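Protein LIN-41 (Caenorhabditis elegans, PDB 4UMG) controls the onset of developmental plasticity as a TRIM-NHL protein that carries a filamin-type immunoglobulin-like domain. Local coordinates at residues E106-L111 with P124-I129. Numbering follows the deposited sequence.
Sequences EGSYTL and PTTMDI
Gly107, Tyr109 and Leu111 pair with Ile129, Met127 and Thr125 through six backbone hydrogen bonds, joining two antiparallel strands of a β hairpin in the filamin-type immunoglobulin-like domain. As in β-sandwiches generally, alternate side chains sort themselves between a buried and an outer face. On the buried face, the side chains of Ile129 and Tyr109 cross at a slant, Ile129 CG1 lying 3.4 Å from Tyr109 CD1 and nearly as close to CE1. The ring's far end is held by a hydrogen bond from Tyr109 OH to Ile105 O. Met127 is extended as far as SD and then bends (chi3 -63°), setting CE between Tyr109 CB and Leu111 CB. Beyond it, Leu111 CD2 meets Thr125 CG2 at 4.0 Å, two side chains lying alongside each other. Val77, Tyr101 and Ile28 of other strands pack against Met127, tying the hairpin into the core. The outer face carries Ser108, Thr110, Thr126 and Asp128, and two waters bridge Ser108 to its neighbours across the strands. One water joins Ser108 OG to Asp128 OD1, donating to the carboxylate at 2.6 Å; a second links Ser108 OG with Thr126 OG1 and donates to Tyr109 O at 3.0 Å.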
loop_
_atom_site.group_PDB
_atom_site.type_symbol
_atom_site.label_atom_id
_atom_site.label_comp_id
_atom_site.label_asym_id
_atom_site.label_seq_id
_atom_site.Cartn_x
_atom_site.Cartn_y
_atom_site.Cartn_z
ATOM N N GLU A 106 17.537 6.152 -1.659
ATOM C CA GLU A 106 16.753 7.384 -1.754
ATOM C C GLU A 106 16.117 7.466 -3.122
ATOM O O GLU A 106 16.651 6.879 -4.067
ATOM C CB GLU A 106 17.672 8.616 -1.548
ATOM C CG GLU A 106 18.955 8.599 -2.373
ATOM C CD GLU A 106 20.178 8.001 -1.690
ATOM O OE1 GLU A 106 20.224 6.763 -1.484
ATOM O OE2 GLU A 106 21.108 8.779 -1.380
ATOM N N GLY A 107 15.045 8.254 -3.233
ATOM C CA GLY A 107 14.421 8.504 -4.527
ATOM C C GLY A 107 12.955 8.183 -4.669
ATOM O O GLY A 107 12.224 7.994 -3.700
ATOM N N SER A 108 12.523 8.131 -5.922
ATOM C CA SER A 108 11.131 7.991 -6.293
ATOM C C SER A 108 10.659 6.546 -6.420
ATOM O O SER A 108 10.970 5.889 -7.398
ATOM C CB SER A 108 10.870 8.753 -7.590
ATOM O OG SER A 108 9.480 8.906 -7.799
ATOM N N TYR A 109 9.963 6.049 -5.399
ATOM C CA TYR A 109 9.403 4.690 -5.391
ATOM C C TYR A 109 8.016 4.665 -6.018
ATOM O O TYR A 109 7.326 5.686 -6.056
ATOM C CB TYR A 109 9.311 4.175 -3.930
ATOM C CG TYR A 109 10.648 3.757 -3.352
ATOM C CD1 TYR A 109 11.668 4.683 -3.158
ATOM C CD2 TYR A 109 10.886 2.438 -2.971
ATOM C CE1 TYR A 109 12.892 4.310 -2.605
ATOM C CE2 TYR A 109 12.124 2.048 -2.450
ATOM C CZ TYR A 109 13.118 2.989 -2.271
ATOM O OH TYR A 109 14.296 2.615 -1.709
ATOM N N THR A 110 7.597 3.494 -6.487
ATOM C CA THR A 110 6.285 3.316 -7.081
ATOM C C THR A 110 5.522 2.362 -6.207
ATOM O O THR A 110 6.059 1.319 -5.853
ATOM C CB THR A 110 6.382 2.737 -8.478
ATOM O OG1 THR A 110 7.290 3.527 -9.239
ATOM C CG2 THR A 110 5.030 2.724 -9.179
ATOM N N LEU A 111 4.258 2.690 -5.908
ATOM C CA LEU A 111 3.408 1.822 -5.110
ATOM C C LEU A 111 2.175 1.502 -5.902
ATOM O O LEU A 111 1.579 2.407 -6.503
ATOM C CB LEU A 111 2.967 2.579 -3.848
ATOM C CG LEU A 111 1.887 1.921 -2.967
ATOM C CD1 LEU A 111 2.380 0.607 -2.326
ATOM C CD2 LEU A 111 1.392 2.883 -1.907
ATOM N N PRO A 124 -1.857 3.433 -9.291
ATOM C CA PRO A 124 -0.508 3.473 -8.676
ATOM C C PRO A 124 -0.113 4.891 -8.317
ATOM O O PRO A 124 -0.672 5.860 -8.870
ATOM C CB PRO A 124 0.404 2.950 -9.779
ATOM C CG PRO A 124 -0.317 3.342 -11.079
ATOM C CD PRO A 124 -1.783 3.228 -10.752
ATOM N N THR A 125 0.849 5.012 -7.414
ATOM C CA THR A 125 1.266 6.312 -6.954
ATOM C C THR A 125 2.780 6.342 -6.613
ATOM O O THR A 125 3.434 5.300 -6.588
ATOM C CB THR A 125 0.379 6.701 -5.757
ATOM O OG1 THR A 125 0.708 8.029 -5.370
ATOM C CG2 THR A 125 0.516 5.716 -4.574
ATOM N N THR A 126 3.297 7.547 -6.357
ATOM C CA THR A 126 4.691 7.810 -6.043
ATOM C C THR A 126 4.854 7.964 -4.555
ATOM O O THR A 126 3.949 8.471 -3.886
ATOM C CB THR A 126 5.139 9.082 -6.819
ATOM O OG1 THR A 126 5.195 8.780 -8.229
ATOM C CG2 THR A 126 6.484 9.667 -6.361
ATOM N N MET A 127 6.035 7.538 -4.048
ATOM C CA MET A 127 6.477 7.769 -2.673
ATOM C C MET A 127 7.890 8.289 -2.770
ATOM O O MET A 127 8.712 7.698 -3.461
ATOM C CB MET A 127 6.412 6.522 -1.789
ATOM C CG MET A 127 5.066 5.807 -1.849
ATOM S SD MET A 127 5.008 4.293 -0.868
ATOM C CE MET A 127 6.246 3.273 -1.681
ATOM N N ASP A 128 8.155 9.437 -2.120
ATOM C CA ASP A 128 9.468 10.067 -2.157
ATOM C C ASP A 128 10.225 9.692 -0.912
ATOM O O ASP A 128 9.827 10.073 0.188
ATOM C CB ASP A 128 9.332 11.585 -2.294
ATOM C CG ASP A 128 8.796 11.962 -3.657
ATOM O OD1 ASP A 128 9.384 11.521 -4.661
ATOM O OD2 ASP A 128 7.735 12.617 -3.719
ATOM N N ILE A 129 11.306 8.928 -1.085
ATOM C CA ILE A 129 12.164 8.498 0.040
ATOM C C ILE A 129 13.387 9.407 0.095
ATOM O O ILE A 129 14.137 9.528 -0.882
ATOM C CB ILE A 129 12.554 7.004 -0.111
ATOM C CG1 ILE A 129 11.292 6.092 -0.056
ATOM C CG2 ILE A 129 13.684 6.549 0.849
ATOM C CD1 ILE A 129 10.691 5.836 1.158
HETATM O O HOH W 1 7.346 7.145 -8.627
HETATM O O HOH W 2 9.163 11.638 -7.269
#